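273aa long hypothetical dTDP-4-dehydrorhamnose reductase (Sulfolobus tokodaii, PDB 2GGS) binds NADPH and probably reduces dTDP-4-dehydrorhamnose in the synthesis of dTDP-L-rhamnose. Local coordinates at residues Tyr39-Thr44 / Glu50-Lys55; Tyr109-Glu114 / Ile148-Gly153; Ser253-Arg256 / Asp262-Thr265. All blocks are in the same frame, centred on the assembly; numbering follows the deposited sequence.

Interaction 1: residues Tyr39-Thr44 / Glu50-Lys55. With NDP (NADPH dihydro-nicotinamide-adenine-dinucleotide phosphate), chain C.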
loop_
_atom_site.group_PDB
_atom_site.type_symbol
_atom_site.label_atom_id
_atom_site.label_comp_id
_atom_site.label_asym_id
_atom_site.label_seq_id
_atom_site.Cartn_x
_atom_site.Cartn_y
_atom_site.Cartn_z
ATOM N N TYR A 39 -17.602 6.576 -7.078
ATOM C CA TYR A 39 -18.778 6.068 -6.386
ATOM C C TYR A 39 -18.458 6.028 -4.924
ATOM O O TYR A 39 -17.416 5.481 -4.511
ATOM C CB TYR A 39 -19.111 4.640 -6.831
ATOM C CG TYR A 39 -19.543 4.548 -8.257
ATOM C CD1 TYR A 39 -20.894 4.542 -8.586
ATOM C CD2 TYR A 39 -18.605 4.456 -9.285
ATOM C CE1 TYR A 39 -21.294 4.465 -9.907
ATOM C CE2 TYR A 39 -18.996 4.367 -10.618
ATOM C CZ TYR A 39 -20.341 4.367 -10.920
ATOM O OH TYR A 39 -20.749 4.285 -12.240
ATOM N N LYS A 40 -19.355 6.594 -4.119
ATOM C CA LYS A 40 -19.147 6.604 -2.704
ATOM C C LYS A 40 -19.605 5.274 -2.108
ATOM O O LYS A 40 -20.736 4.835 -2.342
ATOM C CB LYS A 40 -19.965 7.740 -2.070
ATOM C CG LYS A 40 -19.574 7.960 -0.641
ATOM C CD LYS A 40 -20.495 8.996 0.057
ATOM C CE LYS A 40 -20.114 9.156 1.504
ATOM N NZ LYS A 40 -18.894 10.014 1.692
ATOM N N LEU A 41 -18.734 4.642 -1.320
ATOM C CA LEU A 41 -19.039 3.337 -0.713
ATOM C C LEU A 41 -18.140 3.074 0.472
ATOM O O LEU A 41 -16.881 3.085 0.374
ATOM C CB LEU A 41 -18.978 2.190 -1.752
ATOM C CG LEU A 41 -19.185 0.756 -1.273
ATOM C CD1 LEU A 41 -20.642 0.548 -0.876
ATOM C CD2 LEU A 41 -18.828 -0.190 -2.400
ATOM N N ASP A 42 -18.772 2.838 1.608
ATOM C CA ASP A 42 -18.072 2.421 2.804
ATOM C C ASP A 42 -17.961 0.919 2.777
ATOM O O ASP A 42 -18.969 0.201 2.892
ATOM C CB ASP A 42 -18.850 2.856 4.062
ATOM C CG ASP A 42 -18.097 2.573 5.352
ATOM O OD1 ASP A 42 -17.210 1.667 5.390
ATOM O OD2 ASP A 42 -18.393 3.260 6.372
ATOM N N LEU A 43 -16.729 0.421 2.647
ATOM C CA LEU A 43 -16.474 -1.023 2.577
ATOM C C LEU A 43 -16.835 -1.805 3.861
ATOM O O LEU A 43 -16.910 -3.040 3.825
ATOM C CB LEU A 43 -15.011 -1.285 2.220
ATOM C CG LEU A 43 -14.729 -1.552 0.742
ATOM C CD1 LEU A 43 -15.336 -0.502 -0.192
ATOM C CD2 LEU A 43 -13.230 -1.725 0.496
ATOM N N THR A 44 -17.066 -1.093 4.963
ATOM C CA THR A 44 -17.478 -1.753 6.226
ATOM C C THR A 44 -19.008 -1.954 6.308
ATOM O O THR A 44 -19.504 -2.554 7.263
ATOM C CB THR A 44 -16.961 -1.036 7.491
ATOM O OG1 THR A 44 -17.587 0.245 7.628
ATOM C CG2 THR A 44 -15.398 -0.884 7.459
ATOM N N GLU A 50 -21.107 -6.002 -1.007
ATOM C CA GLU A 50 -21.355 -7.157 -1.839
ATOM C C GLU A 50 -22.331 -6.850 -2.990
ATOM O O GLU A 50 -22.122 -7.275 -4.124
ATOM C CB GLU A 50 -21.825 -8.359 -1.012
ATOM C CG GLU A 50 -20.800 -8.825 0.037
ATOM C CD GLU A 50 -21.114 -10.198 0.652
ATOM O OE1 GLU A 50 -21.597 -11.107 -0.042
ATOM O OE2 GLU A 50 -20.894 -10.360 1.852
ATOM N N ASP A 51 -23.385 -6.093 -2.693
ATOM C CA ASP A 51 -24.363 -5.704 -3.705
ATOM C C ASP A 51 -23.702 -4.878 -4.796
ATOM O O ASP A 51 -23.968 -5.068 -5.972
ATOM C CB ASP A 51 -25.474 -4.840 -3.093
ATOM C CG ASP A 51 -26.575 -4.542 -4.105
ATOM O OD1 ASP A 51 -27.139 -5.501 -4.660
ATOM O OD2 ASP A 51 -26.823 -3.359 -4.374
ATOM N N PHE A 52 -22.798 -3.996 -4.395
ATOM C CA PHE A 52 -22.129 -3.087 -5.339
ATOM C C PHE A 52 -21.301 -3.901 -6.315
ATOM O O PHE A 52 -21.351 -3.677 -7.541
ATOM C CB PHE A 52 -21.266 -2.082 -4.565
ATOM C CG PHE A 52 -20.647 -1.039 -5.430
ATOM C CD1 PHE A 52 -21.354 0.112 -5.780
ATOM C CD2 PHE A 52 -19.383 -1.236 -5.963
ATOM C CE1 PHE A 52 -20.767 1.082 -6.608
ATOM C CE2 PHE A 52 -18.818 -0.283 -6.818
ATOM C CZ PHE A 52 -19.494 0.856 -7.135
ATOM N N ILE A 53 -20.572 -4.887 -5.775
ATOM C CA ILE A 53 -19.711 -5.712 -6.598
ATOM C C ILE A 53 -20.528 -6.526 -7.585
ATOM O O ILE A 53 -20.196 -6.587 -8.769
ATOM C CB ILE A 53 -18.805 -6.609 -5.705
ATOM C CG1 ILE A 53 -17.717 -5.734 -5.048
ATOM C CG2 ILE A 53 -18.158 -7.748 -6.520
ATOM C CD1 ILE A 53 -16.957 -6.396 -3.899
ATOM N N ILE A 54 -21.601 -7.138 -7.078
ATOM C CA ILE A 54 -22.442 -8.003 -7.893
ATOM C C ILE A 54 -23.174 -7.200 -8.981
ATOM O O ILE A 54 -23.333 -7.693 -10.105
ATOM C CB ILE A 54 -23.382 -8.868 -7.016
ATOM C CG1 ILE A 54 -22.532 -9.826 -6.160
ATOM C CG2 ILE A 54 -24.390 -9.669 -7.889
ATOM C CD1 ILE A 54 -23.218 -10.404 -4.970
ATOM N N LYS A 55 -23.588 -5.975 -8.647
ATOM C CA LYS A 55 -24.231 -5.076 -9.620
ATOM C C LYS A 55 -23.258 -4.533 -10.688
ATOM O O LYS A 55 -23.575 -4.556 -11.876
ATOM C CB LYS A 55 -24.992 -3.924 -8.922
ATOM C CG LYS A 55 -26.187 -4.372 -8.057
ATOM C CD LYS A 55 -27.313 -5.027 -8.903
ATOM C CE LYS A 55 -28.309 -5.835 -8.038
ATOM N NZ LYS A 55 -28.883 -5.031 -6.928
HETATM P PA NDP C . -4.215 5.778 1.548
HETATM O O1A NDP C . -4.243 6.019 2.999
HETATM O O2A NDP C . -3.711 6.925 0.755
HETATM O O5B NDP C . -5.637 5.381 0.987
HETATM C C5B NDP C . -6.530 4.603 1.765
HETATM C C4B NDP C . -7.741 4.394 0.895
HETATM O O4B NDP C . -8.608 3.489 1.583
HETATM C C3B NDP C . -8.490 5.679 0.580
HETATM O O3B NDP C . -8.896 5.640 -0.762
HETATM C C2B NDP C . -9.706 5.558 1.508
HETATM O O2B NDP C . -10.778 6.234 0.923
HETATM C C1B NDP C . -9.909 4.050 1.479
HETATM N N9A NDP C . -10.721 3.602 2.614
HETATM C C8A NDP C . -10.360 3.578 3.927
HETATM N N7A NDP C . -11.418 3.116 4.653
HETATM C C5A NDP C . -12.422 2.861 3.797
HETATM C C6A NDP C . -13.728 2.391 3.983
HETATM N N6A NDP C . -14.218 2.202 5.240
HETATM N N1A NDP C . -14.508 2.272 2.865
HETATM C C2A NDP C . -14.070 2.569 1.580
HETATM N N3A NDP C . -12.792 3.045 1.411
HETATM C C4A NDP C . -12.006 3.186 2.504
HETATM O O3 NDP C . -3.357 4.408 1.417
HETATM P PN NDP C . -2.265 4.046 0.273
HETATM O O1N NDP C . -2.684 4.382 -1.070
HETATM O O2N NDP C . -1.012 4.587 0.847
HETATM O O5D NDP C . -2.202 2.461 0.481
HETATM C C5D NDP C . -2.748 1.585 -0.499
HETATM C C4D NDP C . -2.645 0.128 -0.065
HETATM O O4D NDP C . -1.283 -0.182 0.119
HETATM C C3D NDP C . -3.341 -0.193 1.255
HETATM O O3D NDP C . -3.783 -1.515 1.100
HETATM C C2D NDP C . -2.233 -0.134 2.276
HETATM O O2D NDP C . -2.558 -0.920 3.410
HETATM C C1D NDP C . -1.077 -0.720 1.428
HETATM N N1N NDP C . 0.224 -0.301 1.961
HETATM C C2N NDP C . 0.406 1.029 2.229
HETATM C C3N NDP C . 1.655 1.542 2.551
HETATM C C7N NDP C . 1.788 3.005 2.827
HETATM O O7N NDP C . 2.992 3.483 3.380
HETATM N N7N NDP C . 0.773 3.824 2.564
HETATM C C4N NDP C . 2.866 0.631 2.632
HETATM C C5N NDP C . 2.564 -0.824 2.357
HETATM C C6N NDP C . 1.260 -1.210 2.023
HETATM P P2B NDP C . -11.269 7.729 1.451
HETATM O O1X NDP C . -12.068 8.203 0.305
HETATM O O2X NDP C . -10.066 8.560 1.744
HETATM O O3X NDP C . -12.101 7.583 2.751
#

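Interaction 2: residues Tyr109-Glu114 / Ile148-Gly153. With NDP (NADPH dihydro-nicotinamide-adenine-dinucleotide phosphate), chain C.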
loop_
_atom_site.group_PDB
_atom_site.type_symbol
_atom_site.label_atom_id
_atom_site.label_comp_id
_atom_site.label_asym_id
_atom_site.label_seq_id
_atom_site.Cartn_x
_atom_site.Cartn_y
_atom_site.Cartn_z
ATOM N N TYR A 109 4.655 -4.448 6.748
ATOM C CA TYR A 109 4.452 -4.510 8.203
ATOM C C TYR A 109 3.789 -5.818 8.676
ATOM O O TYR A 109 3.574 -6.000 9.859
ATOM C CB TYR A 109 3.661 -3.278 8.727
ATOM C CG TYR A 109 4.480 -2.012 8.809
ATOM C CD1 TYR A 109 5.708 -1.887 8.095
ATOM C CD2 TYR A 109 4.071 -0.941 9.609
ATOM C CE1 TYR A 109 6.475 -0.718 8.176
ATOM C CE2 TYR A 109 4.838 0.248 9.682
ATOM C CZ TYR A 109 6.032 0.340 8.962
ATOM O OH TYR A 109 6.808 1.492 9.003
ATOM N N VAL A 110 3.460 -6.733 7.763
ATOM C CA VAL A 110 3.121 -8.086 8.244
ATOM C C VAL A 110 4.334 -8.837 8.799
ATOM O O VAL A 110 4.141 -9.856 9.441
ATOM C CB VAL A 110 2.414 -8.999 7.196
ATOM C CG1 VAL A 110 1.134 -8.323 6.604
ATOM C CG2 VAL A 110 3.398 -9.464 6.094
ATOM N N PHE A 111 5.560 -8.357 8.532
ATOM C CA PHE A 111 6.794 -9.031 9.044
ATOM C C PHE A 111 7.325 -8.387 10.322
ATOM O O PHE A 111 7.069 -7.200 10.570
ATOM C CB PHE A 111 7.873 -9.036 7.953
ATOM C CG PHE A 111 7.458 -9.780 6.712
ATOM C CD1 PHE A 111 7.414 -11.179 6.709
ATOM C CD2 PHE A 111 7.097 -9.086 5.545
ATOM C CE1 PHE A 111 6.996 -11.883 5.561
ATOM C CE2 PHE A 111 6.725 -9.768 4.376
ATOM C CZ PHE A 111 6.659 -11.171 4.384
ATOM N N ASP A 112 8.084 -9.163 11.114
ATOM C CA ASP A 112 8.486 -8.659 12.431
ATOM C C ASP A 112 9.681 -7.708 12.351
ATOM O O ASP A 112 9.953 -6.968 13.287
ATOM C CB ASP A 112 8.674 -9.772 13.486
ATOM C CG ASP A 112 9.749 -10.758 13.141
ATOM O OD1 ASP A 112 10.665 -10.403 12.388
ATOM O OD2 ASP A 112 9.711 -11.889 13.709
ATOM N N GLY A 113 10.336 -7.700 11.199
ATOM C CA GLY A 113 11.441 -6.781 10.938
ATOM C C GLY A 113 12.792 -7.139 11.528
ATOM O O GLY A 113 13.706 -6.317 11.497
ATOM N N GLU A 114 12.930 -8.357 12.033
ATOM C CA GLU A 114 14.205 -8.811 12.603
ATOM C C GLU A 114 15.165 -9.356 11.545
ATOM O O GLU A 114 16.371 -9.508 11.813
ATOM C CB GLU A 114 13.958 -9.792 13.773
ATOM C CG GLU A 114 13.334 -9.048 14.989
ATOM C CD GLU A 114 14.273 -7.950 15.574
ATOM O OE1 GLU A 114 14.089 -6.714 15.327
ATOM O OE2 GLU A 114 15.242 -8.329 16.270
ATOM N N ILE A 148 -2.070 -11.547 -4.130
ATOM C CA ILE A 148 -1.747 -10.641 -3.012
ATOM C C ILE A 148 -0.434 -9.978 -3.424
ATOM O O ILE A 148 0.563 -10.662 -3.720
ATOM C CB ILE A 148 -1.562 -11.370 -1.663
ATOM C CG1 ILE A 148 -2.916 -11.878 -1.130
ATOM C CG2 ILE A 148 -0.872 -10.454 -0.630
ATOM C CD1 ILE A 148 -2.779 -13.006 -0.124
ATOM N N ILE A 149 -0.444 -8.648 -3.443
ATOM C CA ILE A 149 0.769 -7.880 -3.736
ATOM C C ILE A 149 1.222 -7.207 -2.453
ATOM O O ILE A 149 0.518 -6.334 -1.954
ATOM C CB ILE A 149 0.516 -6.811 -4.823
ATOM C CG1 ILE A 149 0.005 -7.409 -6.149
ATOM C CG2 ILE A 149 1.800 -6.009 -5.047
ATOM C CD1 ILE A 149 -0.235 -6.351 -7.221
ATOM N N ARG A 150 2.382 -7.609 -1.906
ATOM C CA ARG A 150 2.879 -6.919 -0.705
ATOM C C ARG A 150 3.792 -5.784 -1.166
ATOM O O ARG A 150 4.624 -5.958 -2.047
ATOM C CB ARG A 150 3.669 -7.833 0.204
ATOM C CG ARG A 150 2.894 -9.053 0.703
ATOM C CD ARG A 150 3.544 -9.605 1.990
ATOM N NE ARG A 150 2.871 -10.792 2.521
ATOM C CZ ARG A 150 3.366 -12.032 2.436
ATOM N NH1 ARG A 150 4.538 -12.264 1.819
ATOM N NH2 ARG A 150 2.688 -13.044 2.957
ATOM N N THR A 151 3.647 -4.636 -0.531
ATOM C CA THR A 151 4.463 -3.461 -0.899
ATOM C C THR A 151 4.895 -2.728 0.376
ATOM O O THR A 151 4.506 -3.113 1.499
ATOM C CB THR A 151 3.739 -2.585 -1.926
ATOM O OG1 THR A 151 4.628 -1.619 -2.509
ATOM C CG2 THR A 151 2.567 -1.877 -1.303
ATOM N N SER A 152 5.688 -1.680 0.201
ATOM C CA SER A 152 6.348 -1.019 1.328
ATOM C C SER A 152 6.376 0.486 1.083
ATOM O O SER A 152 6.743 0.920 0.002
ATOM C CB SER A 152 7.778 -1.555 1.458
ATOM O OG SER A 152 8.523 -0.844 2.416
ATOM N N GLY A 153 6.026 1.279 2.099
ATOM C CA GLY A 153 6.355 2.704 2.079
ATOM C C GLY A 153 5.834 3.455 0.872
ATOM O O GLY A 153 6.506 4.322 0.320
HETATM P PA NDP C . -4.215 5.778 1.548
HETATM O O1A NDP C . -4.243 6.019 2.999
HETATM O O2A NDP C . -3.711 6.925 0.755
HETATM O O5B NDP C . -5.637 5.381 0.987
HETATM C C5B NDP C . -6.530 4.603 1.765
HETATM C C4B NDP C . -7.741 4.394 0.895
HETATM O O4B NDP C . -8.608 3.489 1.583
HETATM C C3B NDP C . -8.490 5.679 0.580
HETATM O O3B NDP C . -8.896 5.640 -0.762
HETATM C C2B NDP C . -9.706 5.558 1.508
HETATM O O2B NDP C . -10.778 6.234 0.923
HETATM C C1B NDP C . -9.909 4.050 1.479
HETATM N N9A NDP C . -10.721 3.602 2.614
HETATM C C8A NDP C . -10.360 3.578 3.927
HETATM N N7A NDP C . -11.418 3.116 4.653
HETATM C C5A NDP C . -12.422 2.861 3.797
HETATM C C6A NDP C . -13.728 2.391 3.983
HETATM N N6A NDP C . -14.218 2.202 5.240
HETATM N N1A NDP C . -14.508 2.272 2.865
HETATM C C2A NDP C . -14.070 2.569 1.580
HETATM N N3A NDP C . -12.792 3.045 1.411
HETATM C C4A NDP C . -12.006 3.186 2.504
HETATM O O3 NDP C . -3.357 4.408 1.417
HETATM P PN NDP C . -2.265 4.046 0.273
HETATM O O1N NDP C . -2.684 4.382 -1.070
HETATM O O2N NDP C . -1.012 4.587 0.847
HETATM O O5D NDP C . -2.202 2.461 0.481
HETATM C C5D NDP C . -2.748 1.585 -0.499
HETATM C C4D NDP C . -2.645 0.128 -0.065
HETATM O O4D NDP C . -1.283 -0.182 0.119
HETATM C C3D NDP C . -3.341 -0.193 1.255
HETATM O O3D NDP C . -3.783 -1.515 1.100
HETATM C C2D NDP C . -2.233 -0.134 2.276
HETATM O O2D NDP C . -2.558 -0.920 3.410
HETATM C C1D NDP C . -1.077 -0.720 1.428
HETATM N N1N NDP C . 0.224 -0.301 1.961
HETATM C C2N NDP C . 0.406 1.029 2.229
HETATM C C3N NDP C . 1.655 1.542 2.551
HETATM C C7N NDP C . 1.788 3.005 2.827
HETATM O O7N NDP C . 2.992 3.483 3.380
HETATM N N7N NDP C . 0.773 3.824 2.564
HETATM C C4N NDP C . 2.866 0.631 2.632
HETATM C C5N NDP C . 2.564 -0.824 2.357
HETATM C C6N NDP C . 1.260 -1.210 2.023
HETATM P P2B NDP C . -11.269 7.729 1.451
HETATM O O1X NDP C . -12.068 8.203 0.305
HETATM O O2X NDP C . -10.066 8.560 1.744
HETATM O O3X NDP C . -12.101 7.583 2.751
#

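Interaction 3: residues Ser253-Arg256 / Asp262-Thr265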
loop_
_atom_site.group_PDB
_atom_site.type_symbol
_atom_site.label_atom_id
_atom_site.label_comp_id
_atom_site.label_asym_id
_atom_site.label_seq_id
_atom_site.Cartn_x
_atom_site.Cartn_y
_atom_site.Cartn_z
ATOM N N SER A 253 12.700 -9.746 -5.928
ATOM C CA SER A 253 13.418 -10.384 -7.067
ATOM C C SER A 253 12.484 -11.049 -8.057
ATOM O O SER A 253 12.701 -10.943 -9.271
ATOM C CB SER A 253 14.492 -11.369 -6.583
ATOM O OG SER A 253 15.455 -10.708 -5.769
ATOM N N ARG A 254 11.428 -11.719 -7.566
ATOM C CA ARG A 254 10.504 -12.410 -8.469
ATOM C C ARG A 254 9.846 -11.443 -9.435
ATOM O O ARG A 254 9.716 -11.721 -10.630
ATOM C CB ARG A 254 9.459 -13.232 -7.711
ATOM C CG ARG A 254 10.058 -14.389 -6.896
ATOM C CD ARG A 254 9.010 -15.456 -6.670
ATOM N NE ARG A 254 9.525 -16.537 -5.832
ATOM C CZ ARG A 254 9.514 -17.824 -6.163
ATOM N NH1 ARG A 254 9.006 -18.211 -7.338
ATOM N NH2 ARG A 254 10.008 -18.731 -5.312
ATOM N N ALA A 255 9.386 -10.303 -8.902
ATOM C CA ALA A 255 8.700 -9.319 -9.704
ATOM C C ALA A 255 9.638 -8.628 -10.678
ATOM O O ALA A 255 9.216 -8.234 -11.767
ATOM C CB ALA A 255 7.991 -8.260 -8.790
ATOM N N ARG A 256 10.893 -8.457 -10.266
ATOM C CA ARG A 256 11.911 -7.851 -11.120
ATOM C C ARG A 256 12.128 -8.729 -12.330
ATOM O O ARG A 256 12.324 -8.191 -13.397
ATOM C CB ARG A 256 13.226 -7.612 -10.391
ATOM C CG ARG A 256 13.192 -6.459 -9.410
ATOM C CD ARG A 256 14.618 -5.998 -9.078
ATOM N NE ARG A 256 14.686 -5.182 -7.849
ATOM C CZ ARG A 256 15.800 -4.613 -7.392
ATOM N NH1 ARG A 256 16.949 -4.779 -8.053
ATOM N NH2 ARG A 256 15.770 -3.882 -6.281
ATOM N N ASP A 262 11.102 -0.687 -14.486
ATOM C CA ASP A 262 11.873 -0.475 -13.263
ATOM C C ASP A 262 10.954 0.228 -12.265
ATOM O O ASP A 262 10.840 1.449 -12.273
ATOM C CB ASP A 262 13.138 0.378 -13.520
ATOM C CG ASP A 262 13.915 0.670 -12.258
ATOM O OD1 ASP A 262 13.373 0.469 -11.162
ATOM O OD2 ASP A 262 15.108 1.083 -12.317
ATOM N N PHE A 263 10.336 -0.570 -11.404
ATOM C CA PHE A 263 9.427 -0.065 -10.374
ATOM C C PHE A 263 10.163 0.217 -9.082
ATOM O O PHE A 263 9.564 0.692 -8.128
ATOM C CB PHE A 263 8.311 -1.092 -10.129
ATOM C CG PHE A 263 8.817 -2.447 -9.674
ATOM C CD1 PHE A 263 9.156 -2.694 -8.345
ATOM C CD2 PHE A 263 8.997 -3.474 -10.604
ATOM C CE1 PHE A 263 9.619 -3.953 -7.934
ATOM C CE2 PHE A 263 9.443 -4.733 -10.190
ATOM C CZ PHE A 263 9.788 -4.962 -8.897
ATOM N N TYR A 264 11.468 -0.107 -9.030
ATOM C CA TYR A 264 12.163 -0.185 -7.759
ATOM C C TYR A 264 13.192 0.914 -7.453
ATOM O O TYR A 264 13.362 1.290 -6.297
ATOM C CB TYR A 264 12.829 -1.552 -7.599
ATOM C CG TYR A 264 13.532 -1.987 -8.855
ATOM C CD1 TYR A 264 14.853 -1.614 -9.094
ATOM C CD2 TYR A 264 12.874 -2.782 -9.792
ATOM C CE1 TYR A 264 15.504 -2.033 -10.267
ATOM C CE2 TYR A 264 13.517 -3.190 -10.982
ATOM C CZ TYR A 264 14.827 -2.805 -11.192
ATOM O OH TYR A 264 15.435 -3.205 -12.372
ATOM N N THR A 265 13.868 1.431 -8.485
ATOM C CA THR A 265 14.783 2.543 -8.274
ATOM C C THR A 265 14.048 3.700 -7.611
ATOM O O THR A 265 12.934 4.049 -8.047
ATOM C CB THR A 265 15.401 2.975 -9.577
ATOM O OG1 THR A 265 16.155 1.866 -10.079
ATOM C CG2 THR A 265 16.343 4.179 -9.373
HETATM O O HOH W 1 13.907 -5.240 -13.866
#

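Interaction 1: residues Tyr39-Thr44 / Glu50-Lys55
F52, on helix 46-56, sets its ring against Y39 of the edge strand 39-40 and L41 just after it. The ring gets there because its CG stands anti to the backbone N (chi1 -175°). Methyl CD2 of L41 comes obliquely onto the root of the ring, 3.6 Å from F52 CG. The far end of the same ring meets Y39, with F52 CZ 3.8 Å from Y39 CB. The two aromatics form an offset edge-to-face pair, the edge of F52 turned to the face of Y39, centroids 5.6 Å apart and planes at 66°. A flat, wholly apolar group suits F52, which spans a buried leucine and an exposed tyrosine. V29 of strand 26-30 touches both L41 and F52.

Just past L41 the chain turns to the cofactor. The backbone N of L43 donates to adenine N1A of NADPH over 2.9 Å, and D42 OD1 accepts from N6A in a nearly straight bond. T44 N closes an Asx turn on the same oxygen, and T44 OG1 donates to it from the same face of the carboxylate plane. No hydrogen bond crosses between the two segments, which meet through apolar and aromatic contacts, while D42 and L43 hydrogen-bond to the adenine.

Interaction 2: residues Tyr109-Glu114 / Ile148-Gly153
V110 and R150 mark the nearest approach of the two backbones, their CA atoms 9.0 Å apart, so side chains alone bridge the 3-10 turn and loop at 109-114 and the strand that carries 148-151. R150 supplies most of the reach. Its chain runs extended from CG to NE, CG lying anti to the carbonyl carbon (chi1 -59°), and V110 and F111 both meet it at about a right angle. V110 CG2 comes obliquely to the guanidinium, 3.8 Å from R150 NE, and the same methyl also lies over the rim of one face of the F111 ring. F111 brings its edge: CZ sits over a face of the guanidinium, 3.5 Å from R150 NH1, with the two planes 79° apart. The arginine is thus met by the ring's C-H rim, and the guanidinium does not lie flat on the ring; F111 is also stacked with Y118.

The polar end of R150 is satisfied elsewhere. E138 of helix 129-141 forms a salt bridge with NE, while H206 and the carbonyl of E120 take NH1. Valine and phenylalanine suit their places by covering the arginine without competing for its N-H groups.

Further along the second segment the chain reaches the nicotinamide of NADPH. T151 O lies 3.1 Å from C5N, and G153 N lies 3.3 Å from C4N, the carbon that carries the hydride in NADPH. Back at the contact, the buried charge of R150 is probably balanced by E138, with V110 and F111 covering the guanidinium.

Interaction 3: residues Ser253-Arg256 / Asp262-Thr265
R256 lays its guanidinium flat on the ring of Y264, the group centres 3.8 Å apart and the planes only 8° from parallel. The arginine chain is extended from CG to NE, leaving helix 253-258 with CG anti to the carbonyl carbon (chi1 -74°), and this straight reach carries it across the tyrosine face. CD makes a CH-pi contact, 3.7 Å from the ring centroid, and CZ a cation-pi contact over the same face. NE also lies over the ring, 3.5 Å from Y264 CG. At its far end the guanidinium forms a salt bridge through NH2 with E210, whose side chain is also touched by Y264.

Y264 receives the arginine by standing CG between its own backbone N and carbonyl carbon (chi1 44°). Its other face is taken by D262 OD1, 3.2 Å above the ring. That oxygen also accepts Y264 N and T265 N, while OD2 takes T265 OG1, so an Asx turn fixes the backbone from which the tyrosine springs. Aspartate suits the place because its short carboxylate can fold back onto both amides.

The F263 ring reaches the helix as well: CZ lies 3.8 Å from A255 CB and equally far from R256 CG. A255 is small enough to let the ring come close to the helix. V207 touches A255 and F263. A water bonded to Y264 OH also gives a weak bond to R256 O.

With a leucine in place of R256, the face of Y264 opposite D262 would probably lose its cationic cover and E210 would be left without its salt-bridge mate. The contacts together imply a loop tied to the helix by pi and charge interactions at R256 and Y264, and by apolar contact of F263 with A255.

Overall arrangement
All three contacts belong to one chain with a Rossmann-type parallel sheet, and they follow one another in sequence. Interactions 1 and 2 both reach that sheet and touch NADPH at its two ends: 39-44 meets the adenine, whereas 148-153 borders the nicotinamide. Their centres lie 27 Å apart on opposite sides of the chain's centre, with nearest atoms about 15 Å apart, and the extended cofactor reaches from one to the other. Interaction 3 stands away from the site, the F263 side chain about 13 Å from NADPH. It is closer to interaction 2, centres 15 Å apart and nearest atoms about 7 Å, than to interaction 1, whose centre is 33 Å away.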